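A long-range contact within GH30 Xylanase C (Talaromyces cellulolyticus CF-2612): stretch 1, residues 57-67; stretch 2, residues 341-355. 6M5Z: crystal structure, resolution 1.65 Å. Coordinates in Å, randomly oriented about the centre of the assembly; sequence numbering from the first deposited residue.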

ATOM      1  N   SER A  57      24.485 -10.628  -2.579  1.00 18.89           N
ATOM      2  CA  SER A  57      23.702 -11.871  -2.403  1.00 20.27           C
ATOM      3  C   SER A  57      22.460 -11.619  -1.527  1.00 18.83           C
ATOM      4  O   SER A  57      21.341 -12.042  -1.875  1.00 16.98           O
ATOM      5  CB  SER A  57      24.561 -12.942  -1.817  1.00 22.75           C
ATOM      6  OG  SER A  57      23.735 -14.017  -1.465  1.00 23.81           O
ATOM      7  N   ILE A  58      22.632 -10.942  -0.397  1.00 18.18           N
ATOM      8  CA  ILE A  58      21.487 -10.631   0.508  1.00 16.74           C
ATOM      9  C   ILE A  58      20.507  -9.705  -0.218  1.00 15.63           C
ATOM     10  O   ILE A  58      19.308  -9.967  -0.160  1.00 17.40           O
ATOM     11  CB  ILE A  58      21.996 -10.023   1.830  1.00 18.21           C
ATOM     12  CG1 ILE A  58      22.762 -11.068   2.645  1.00 18.64           C
ATOM     13  CG2 ILE A  58      20.840  -9.419   2.591  1.00 17.43           C
ATOM     14  CD1 ILE A  58      23.503 -10.508   3.846  1.00 18.53           C
ATOM     15  N   GLN A  59      21.026  -8.671  -0.869  1.00 15.98           N
ATOM     16  CA  GLN A  59      20.190  -7.682  -1.609  1.00 17.04           C
ATOM     17  C   GLN A  59      19.330  -8.461  -2.605  1.00 17.78           C
ATOM     18  O   GLN A  59      18.094  -8.211  -2.676  1.00 17.50           O
ATOM     19  CB  GLN A  59      21.038  -6.646  -2.323  1.00 17.55           C
ATOM     20  CG  GLN A  59      21.760  -5.731  -1.356  1.00 19.40           C
ATOM     21  CD  GLN A  59      22.674  -4.763  -2.066  1.00 23.55           C
ATOM     22  OE1 GLN A  59      23.141  -4.988  -3.175  1.00 23.67           O
ATOM     23  NE2 GLN A  59      22.881  -3.623  -1.440  1.00 28.96           N
ATOM     24  N   THR A  60      19.931  -9.374  -3.371  1.00 15.91           N
ATOM     25  CA  THR A  60      19.205 -10.129  -4.425  1.00 16.85           C
ATOM     26  C   THR A  60      18.134 -11.004  -3.764  1.00 16.34           C
ATOM     27  O   THR A  60      17.029 -11.101  -4.285  1.00 14.90           O
ATOM     28  CB  THR A  60      20.200 -10.948  -5.263  1.00 20.22           C
ATOM     29  OG1 THR A  60      20.928  -9.974  -5.997  1.00 23.50           O
ATOM     30  CG2 THR A  60      19.534 -11.957  -6.171  1.00 23.01           C
ATOM     31  N   GLN A  61      18.451 -11.681  -2.654  1.00 15.40           N
ATOM     32  CA  GLN A  61      17.475 -12.564  -2.002  1.00 15.72           C
ATOM     33  C   GLN A  61      16.278 -11.688  -1.571  1.00 15.10           C
ATOM     34  O   GLN A  61      15.089 -12.076  -1.787  1.00 14.49           O
ATOM     35  CB  GLN A  61      18.131 -13.273  -0.829  1.00 16.81           C
ATOM     36  CG  GLN A  61      19.164 -14.316  -1.236  1.00 18.08           C
ATOM     37  CD  GLN A  61      19.796 -14.810   0.038  1.00 19.45           C
ATOM     38  OE1 GLN A  61      19.130 -15.439   0.869  1.00 20.15           O
ATOM     39  NE2 GLN A  61      21.079 -14.507   0.197  1.00 20.95           N
ATOM     40  N   VAL A  62      16.563 -10.536  -0.979  1.00 14.34           N
ATOM     41  CA  VAL A  62      15.482  -9.713  -0.365  1.00 13.87           C
ATOM     42  C   VAL A  62      14.632  -9.132  -1.493  1.00 14.61           C
ATOM     43  O   VAL A  62      13.403  -9.235  -1.448  1.00 12.29           O
ATOM     44  CB  VAL A  62      16.028  -8.614   0.548  1.00 14.79           C
ATOM     45  CG1 VAL A  62      14.909  -7.627   0.930  1.00 14.68           C
ATOM     46  CG2 VAL A  62      16.673  -9.242   1.798  1.00 14.35           C
ATOM     47  N   THR A  63      15.268  -8.526  -2.483  1.00 15.27           N
ATOM     48  CA  THR A  63      14.492  -7.824  -3.533  1.00 16.19           C
ATOM     49  C   THR A  63      13.743  -8.829  -4.391  1.00 16.40           C
ATOM     50  O   THR A  63      12.627  -8.489  -4.813  1.00 14.22           O
ATOM     51  CB  THR A  63      15.365  -6.883  -4.355  1.00 15.88           C
ATOM     52  OG1 THR A  63      16.367  -7.694  -4.990  1.00 17.01           O
ATOM     53  CG2 THR A  63      15.937  -5.795  -3.481  1.00 16.07           C
ATOM     54  N   ASN A  64      14.266 -10.041  -4.621  1.00 15.12           N
ATOM     55  CA  ASN A  64      13.490 -11.052  -5.383  1.00 16.01           C
ATOM     56  C   ASN A  64      12.282 -11.503  -4.548  1.00 15.90           C
ATOM     57  O   ASN A  64      11.184 -11.640  -5.100  1.00 15.46           O
ATOM     58  CB  ASN A  64      14.326 -12.264  -5.794  1.00 17.21           C
ATOM     59  CG  ASN A  64      15.238 -11.933  -6.955  1.00 19.25           C
ATOM     60  OD1 ASN A  64      15.088 -10.884  -7.590  1.00 24.10           O
ATOM     61  ND2 ASN A  64      16.284 -12.719  -7.103  1.00 19.78           N
ATOM     62  N   TYR A  65      12.423 -11.668  -3.235  1.00 14.48           N
ATOM     63  CA  TYR A  65      11.257 -12.058  -2.416  1.00 12.68           C
ATOM     64  C   TYR A  65      10.131 -11.015  -2.553  1.00 12.94           C
ATOM     65  O   TYR A  65       8.962 -11.374  -2.591  1.00 11.91           O
ATOM     66  CB  TYR A  65      11.633 -12.229  -0.941  1.00 14.03           C
ATOM     67  CG  TYR A  65      12.071 -13.618  -0.553  1.00 15.05           C
ATOM     68  CD1 TYR A  65      11.381 -14.734  -0.976  1.00 16.32           C
ATOM     69  CD2 TYR A  65      13.169 -13.793   0.259  1.00 16.47           C
ATOM     70  CE1 TYR A  65      11.779 -16.015  -0.601  1.00 17.98           C
ATOM     71  CE2 TYR A  65      13.592 -15.071   0.617  1.00 19.13           C
ATOM     72  CZ  TYR A  65      12.884 -16.177   0.204  1.00 18.01           C
ATOM     73  OH  TYR A  65      13.279 -17.437   0.579  1.00 18.22           O
ATOM     74  N   LEU A  66      10.493  -9.733  -2.605  1.00 12.25           N
ATOM     75  CA  LEU A  66       9.460  -8.662  -2.625  1.00 12.46           C
ATOM     76  C   LEU A  66       8.924  -8.481  -4.047  1.00 13.27           C
ATOM     77  O   LEU A  66       7.683  -8.338  -4.185  1.00 13.48           O
ATOM     78  CB  LEU A  66      10.052  -7.387  -2.071  1.00 12.35           C
ATOM     79  CG  LEU A  66      10.379  -7.431  -0.572  1.00 12.46           C
ATOM     80  CD1 LEU A  66      11.214  -6.241  -0.209  1.00 12.59           C
ATOM     81  CD2 LEU A  66       9.115  -7.463   0.275  1.00 12.66           C
ATOM     82  N   PHE A  67       9.798  -8.431  -5.054  1.00 13.62           N
ATOM     83  CA  PHE A  67       9.411  -7.953  -6.406  1.00 14.00           C
ATOM     84  C   PHE A  67       9.281  -9.060  -7.452  1.00 15.83           C
ATOM     85  O   PHE A  67       8.565  -8.812  -8.463  1.00 14.58           O
ATOM     86  CB  PHE A  67      10.459  -6.969  -6.895  1.00 13.51           C
ATOM     87  CG  PHE A  67      10.632  -5.768  -6.023  1.00 14.41           C
ATOM     88  CD1 PHE A  67       9.536  -4.991  -5.683  1.00 14.41           C
ATOM     89  CD2 PHE A  67      11.887  -5.398  -5.554  1.00 13.70           C
ATOM     90  CE1 PHE A  67       9.717  -3.851  -4.913  1.00 14.92           C
ATOM     91  CE2 PHE A  67      12.048  -4.282  -4.769  1.00 13.22           C
ATOM     92  CZ  PHE A  67      10.956  -3.499  -4.452  1.00 13.32           C
ATOM     93  N   THR A 341      12.526 -10.886   6.566  1.00 12.43           N
ATOM     94  CA  THR A 341      13.474 -10.558   7.658  1.00 13.85           C
ATOM     95  C   THR A 341      14.895 -10.903   7.229  1.00 14.40           C
ATOM     96  O   THR A 341      15.098 -11.878   6.463  1.00 15.55           O
ATOM     97  CB  THR A 341      13.049 -11.244   8.960  1.00 15.15           C
ATOM     98  OG1 THR A 341      13.866 -10.649   9.972  1.00 16.30           O
ATOM     99  CG2 THR A 341      13.187 -12.756   8.898  1.00 14.65           C
ATOM    100  N   LEU A 342      15.846 -10.131   7.706  1.00 15.67           N
ATOM    101  CA  LEU A 342      17.291 -10.424   7.587  1.00 17.22           C
ATOM    102  C   LEU A 342      17.841 -10.592   9.005  1.00 18.93           C
ATOM    103  O   LEU A 342      17.773  -9.640   9.782  1.00 17.94           O
ATOM    104  CB  LEU A 342      17.982  -9.291   6.837  1.00 17.06           C
ATOM    105  CG  LEU A 342      19.514  -9.376   6.822  1.00 18.66           C
ATOM    106  CD1 LEU A 342      19.977 -10.568   6.044  1.00 18.71           C
ATOM    107  CD2 LEU A 342      20.135  -8.106   6.279  1.00 18.85           C
ATOM    108  N   ASN A 343      18.278 -11.805   9.318  1.00 19.49           N
ATOM    109  CA  ASN A 343      18.771 -12.207  10.665  1.00 23.07           C
ATOM    110  C   ASN A 343      20.224 -12.645  10.446  1.00 23.23           C
ATOM    111  O   ASN A 343      20.435 -13.765   9.959  1.00 27.73           O
ATOM    112  CB  ASN A 343      17.810 -13.240  11.274  1.00 21.99           C
ATOM    113  CG  ASN A 343      16.370 -12.766  11.406  1.00 23.40           C
ATOM    114  OD1 ASN A 343      16.050 -11.603  11.203  1.00 32.21           O
ATOM    115  ND2 ASN A 343      15.445 -13.642  11.730  1.00 27.51           N
ATOM    116  N   GLY A 344      21.169 -11.721  10.595  1.00 27.40           N
ATOM    117  CA  GLY A 344      22.590 -11.926  10.222  1.00 28.63           C
ATOM    118  C   GLY A 344      22.795 -11.872   8.717  1.00 27.91           C
ATOM    119  O   GLY A 344      22.586 -10.774   8.120  1.00 34.01           O
ATOM    120  N   SER A 345      23.120 -12.995   8.081  1.00 27.09           N
ATOM    121  CA  SER A 345      23.151 -13.099   6.596  1.00 27.72           C
ATOM    122  C   SER A 345      21.964 -13.926   6.084  1.00 25.05           C
ATOM    123  O   SER A 345      21.863 -14.149   4.877  1.00 28.78           O
ATOM    124  CB  SER A 345      24.473 -13.657   6.099  1.00 28.53           C
ATOM    125  OG  SER A 345      24.614 -15.020   6.516  1.00 28.68           O
ATOM    126  N   THR A 346      21.081 -14.372   6.961  1.00 22.97           N
ATOM    127  CA  THR A 346      19.976 -15.288   6.609  1.00 22.13           C
ATOM    128  C   THR A 346      18.702 -14.505   6.279  1.00 21.29           C
ATOM    129  O   THR A 346      18.245 -13.733   7.133  1.00 19.80           O
ATOM    130  CB  THR A 346      19.716 -16.280   7.745  1.00 24.34           C
ATOM    131  OG1 THR A 346      20.973 -16.919   8.019  1.00 22.54           O
ATOM    132  CG2 THR A 346      18.626 -17.259   7.376  1.00 25.03           C
ATOM    133  N   VAL A 347      18.114 -14.732   5.109  1.00 19.56           N
ATOM    134  CA  VAL A 347      16.871 -14.035   4.666  1.00 18.84           C
ATOM    135  C   VAL A 347      15.722 -15.006   4.742  1.00 18.84           C
ATOM    136  O   VAL A 347      15.868 -16.104   4.208  1.00 21.61           O
ATOM    137  CB  VAL A 347      17.022 -13.510   3.241  1.00 17.21           C
ATOM    138  CG1 VAL A 347      15.744 -12.855   2.727  1.00 18.19           C
ATOM    139  CG2 VAL A 347      18.231 -12.600   3.134  1.00 19.17           C
ATOM    140  N   GLN A 348      14.626 -14.618   5.380  1.00 17.62           N
ATOM    141  CA  GLN A 348      13.449 -15.492   5.544  1.00 17.87           C
ATOM    142  C   GLN A 348      12.186 -14.745   5.098  1.00 17.47           C
ATOM    143  O   GLN A 348      12.039 -13.570   5.423  1.00 14.72           O
ATOM    144  CB  GLN A 348      13.347 -15.953   6.995  1.00 19.71           C
ATOM    145  CG  GLN A 348      12.374 -17.092   7.151  1.00 21.54           C
ATOM    146  CD  GLN A 348      12.249 -17.470   8.603  1.00 26.02           C
ATOM    147  OE1 GLN A 348      11.951 -16.613   9.450  1.00 29.52           O
ATOM    148  NE2 GLN A 348      12.526 -18.736   8.895  1.00 23.94           N
ATOM    149  N   ALA A 349      11.307 -15.427   4.393  1.00 15.24           N
ATOM    150  CA  ALA A 349       9.987 -14.906   3.977  1.00 16.10           C
ATOM    151  C   ALA A 349       8.916 -15.322   4.981  1.00 16.51           C
ATOM    152  O   ALA A 349       8.895 -16.532   5.422  1.00 17.14           O
ATOM    153  CB  ALA A 349       9.673 -15.472   2.621  1.00 15.96           C
ATOM    154  N   SER A 350       7.997 -14.426   5.317  1.00 14.74           N
ATOM    155  CA  SER A 350       6.845 -14.768   6.191  1.00 13.45           C
ATOM    156  C   SER A 350       5.748 -15.483   5.408  1.00 13.74           C
ATOM    157  O   SER A 350       5.725 -15.410   4.152  1.00 14.12           O
ATOM    158  CB  SER A 350       6.280 -13.548   6.854  1.00 14.12           C
ATOM    159  OG  SER A 350       5.787 -12.618   5.886  1.00 14.44           O
ATOM    160  N   GLY A 351       4.790 -16.094   6.098  1.00 12.69           N
ATOM    161  CA  GLY A 351       3.595 -16.611   5.441  1.00 12.94           C
ATOM    162  C   GLY A 351       2.820 -15.469   4.771  1.00 13.58           C
ATOM    163  O   GLY A 351       2.253 -15.710   3.704  1.00 13.49           O
ATOM    164  N   THR A 352       2.822 -14.298   5.387  1.00 12.92           N
ATOM    165  CA  THR A 352       2.087 -13.099   4.894  1.00 13.78           C
ATOM    166  C   THR A 352       2.636 -12.694   3.529  1.00 13.63           C
ATOM    167  O   THR A 352       1.843 -12.305   2.656  1.00 12.49           O
ATOM    168  CB  THR A 352       2.121 -12.010   5.949  1.00 14.99           C
ATOM    169  OG1 THR A 352       1.394 -12.622   7.033  1.00 15.92           O
ATOM    170  CG2 THR A 352       1.412 -10.753   5.491  1.00 14.82           C
ATOM    171  N   LEU A 353       3.939 -12.834   3.332  1.00 12.47           N
ATOM    172  CA  LEU A 353       4.541 -12.502   2.019  1.00 13.14           C
ATOM    173  C   LEU A 353       3.803 -13.333   0.963  1.00 13.09           C
ATOM    174  O   LEU A 353       3.484 -12.808  -0.127  1.00 11.91           O
ATOM    175  CB  LEU A 353       6.043 -12.779   2.001  1.00 13.57           C
ATOM    176  CG  LEU A 353       6.700 -12.543   0.635  1.00 13.70           C
ATOM    177  CD1 LEU A 353       6.887 -11.054   0.371  1.00 12.85           C
ATOM    178  CD2 LEU A 353       7.984 -13.302   0.453  1.00 14.97           C
ATOM    179  N   TRP A 354       3.569 -14.622   1.218  1.00 12.11           N
ATOM    180  CA  TRP A 354       2.982 -15.522   0.191  1.00 14.03           C
ATOM    181  C   TRP A 354       1.489 -15.248   0.033  1.00 13.41           C
ATOM    182  O   TRP A 354       0.992 -15.492  -1.069  1.00 14.24           O
ATOM    183  CB  TRP A 354       3.280 -17.001   0.533  1.00 14.81           C
ATOM    184  CG  TRP A 354       4.739 -17.277   0.709  1.00 14.79           C
ATOM    185  CD1 TRP A 354       5.342 -17.812   1.817  1.00 15.81           C
ATOM    186  CD2 TRP A 354       5.802 -16.976  -0.210  1.00 15.18           C
ATOM    187  NE1 TRP A 354       6.691 -17.866   1.641  1.00 14.82           N
ATOM    188  CE2 TRP A 354       7.009 -17.386   0.400  1.00 15.18           C
ATOM    189  CE3 TRP A 354       5.852 -16.449  -1.503  1.00 15.19           C
ATOM    190  CZ2 TRP A 354       8.238 -17.294  -0.233  1.00 14.95           C
ATOM    191  CZ3 TRP A 354       7.073 -16.349  -2.129  1.00 15.51           C
ATOM    192  CH2 TRP A 354       8.252 -16.718  -1.489  1.00 16.20           C
ATOM    193  N   ALA A 355       0.786 -14.745   1.056  1.00 13.83           N
ATOM    194  CA  ALA A 355      -0.597 -14.234   0.891  1.00 13.69           C
ATOM    195  C   ALA A 355      -0.568 -13.091  -0.130  1.00 14.38           C
ATOM    196  O   ALA A 355      -1.378 -13.131  -1.064  1.00 13.79           O
ATOM    197  CB  ALA A 355      -1.196 -13.782   2.219  1.00 14.45           C
TER
HETATM  198  O   HOH W   1      19.440 -16.621   3.335  1.00 17.82           O
HETATM  199  O   HOH W   2      22.614 -15.018   2.527  1.00 23.44           O
HETATM  200  O   HOH W   3      12.243 -18.026   3.536  1.00 26.87           O

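Touching residues are at least 282 positions apart in sequence, and the stretches bury 509 Å² between them, both sides summed. The helix 57-67 runs almost parallel to the strand 346-349, with 6° between their N-to-C directions and axes 8.9 Å apart at closest approach. The nearest CA atoms pair Ile-58 with Ser-345 (6.8 Å), Val-62 with Val-347 (6.8 Å) and Tyr-65 with Ala-349 (7.1 Å), as expected for nearly parallel axes, so steps of three or four residues along the helix match steps of two along the second stretch, from Ser-345 in the turn to Val-347 and Ala-349 in the strand. The strand's alternation is visible in its CA-to-CB bonds, which point toward the helix at Val-347 and Ala-349 and away at Thr-346 and Gln-348.

Apolar packing carries most of the direct contact. Val-347 is its hub on the strand: Val-347 CG1 lies 3.8 Å from Val-62 CG2 and 3.7 Å from Tyr-65 CD2, while Val-347 CG2 lies 4.1 Å from Ile-58 CG2. Its two methyls thus span the helical turns from Ile-58 to Tyr-65. Ile-58 also reaches the neighbouring strand of the hairpin, where its CG2 is 3.7 Å from Leu-342 CD1, and its CD1 comes within 3.8 Å of Ser-345 CA in the type II' turn from Asn-343 to Thr-346. At the other end, Leu-353 CD1 approaches Tyr-65 O at 3.6 Å and Leu-66 CD2 at 4.2 Å. The CA-to-CB bond of Leu-66 points away from the second stretch, but the end of its side chain comes nearer.

Aromatic contacts centre on Tyr-65, which has the largest covered area of any residue here, 112 Å². Ala-349 CB sits 4.0 Å from the centroid of the Tyr-65 ring and only 15° off the ring normal, a CH-pi contact over one face. Val-347 CG1 and Trp-354 CH2 instead lie at the ring edge, near its plane. The rings of Tyr-65 and Trp-354 meet rim to rim: Tyr-65 CE1 is 3.7 Å from Trp-354 CH2, but the tyrosine centroid and that of the tryptophan six-membered ring are 5.8 Å apart with planes at 73°, which excludes a parallel stack.

No direct hydrogen bond crosses between the stretches; the polar links pass through water. Water 1 donates to Gln-61 OE1, with its oxygen 2.8 Å from that atom, and accepts from Val-347 N (2.9 Å). Water 2 accepts from Gln-61 NE2 (2.8 Å) and donates to Ser-345 O (2.6 Å). One amide therefore uses both ends to reach the hairpin backbone. Water 3 lies 3.2 Å from Tyr-65 OH and accepts from Ala-349 N at 2.9 Å, adding a third bridge.

Hydrogen bonds within each stretch involve some of the same residues. Gln-61 NE2 donates to Ser-57 OG at 3.2 Å, and weakly to Ser-57 O at 3.2 Å, tying the amide back to its own helix. In the second stretch, Ser-350 occupies the N-cap position, where its OG accepts from Leu-353 N at 3.2 Å; Leu-353, whose backbone N makes this capping bond, also packs against Tyr-65 and Leu-66 through its side chain.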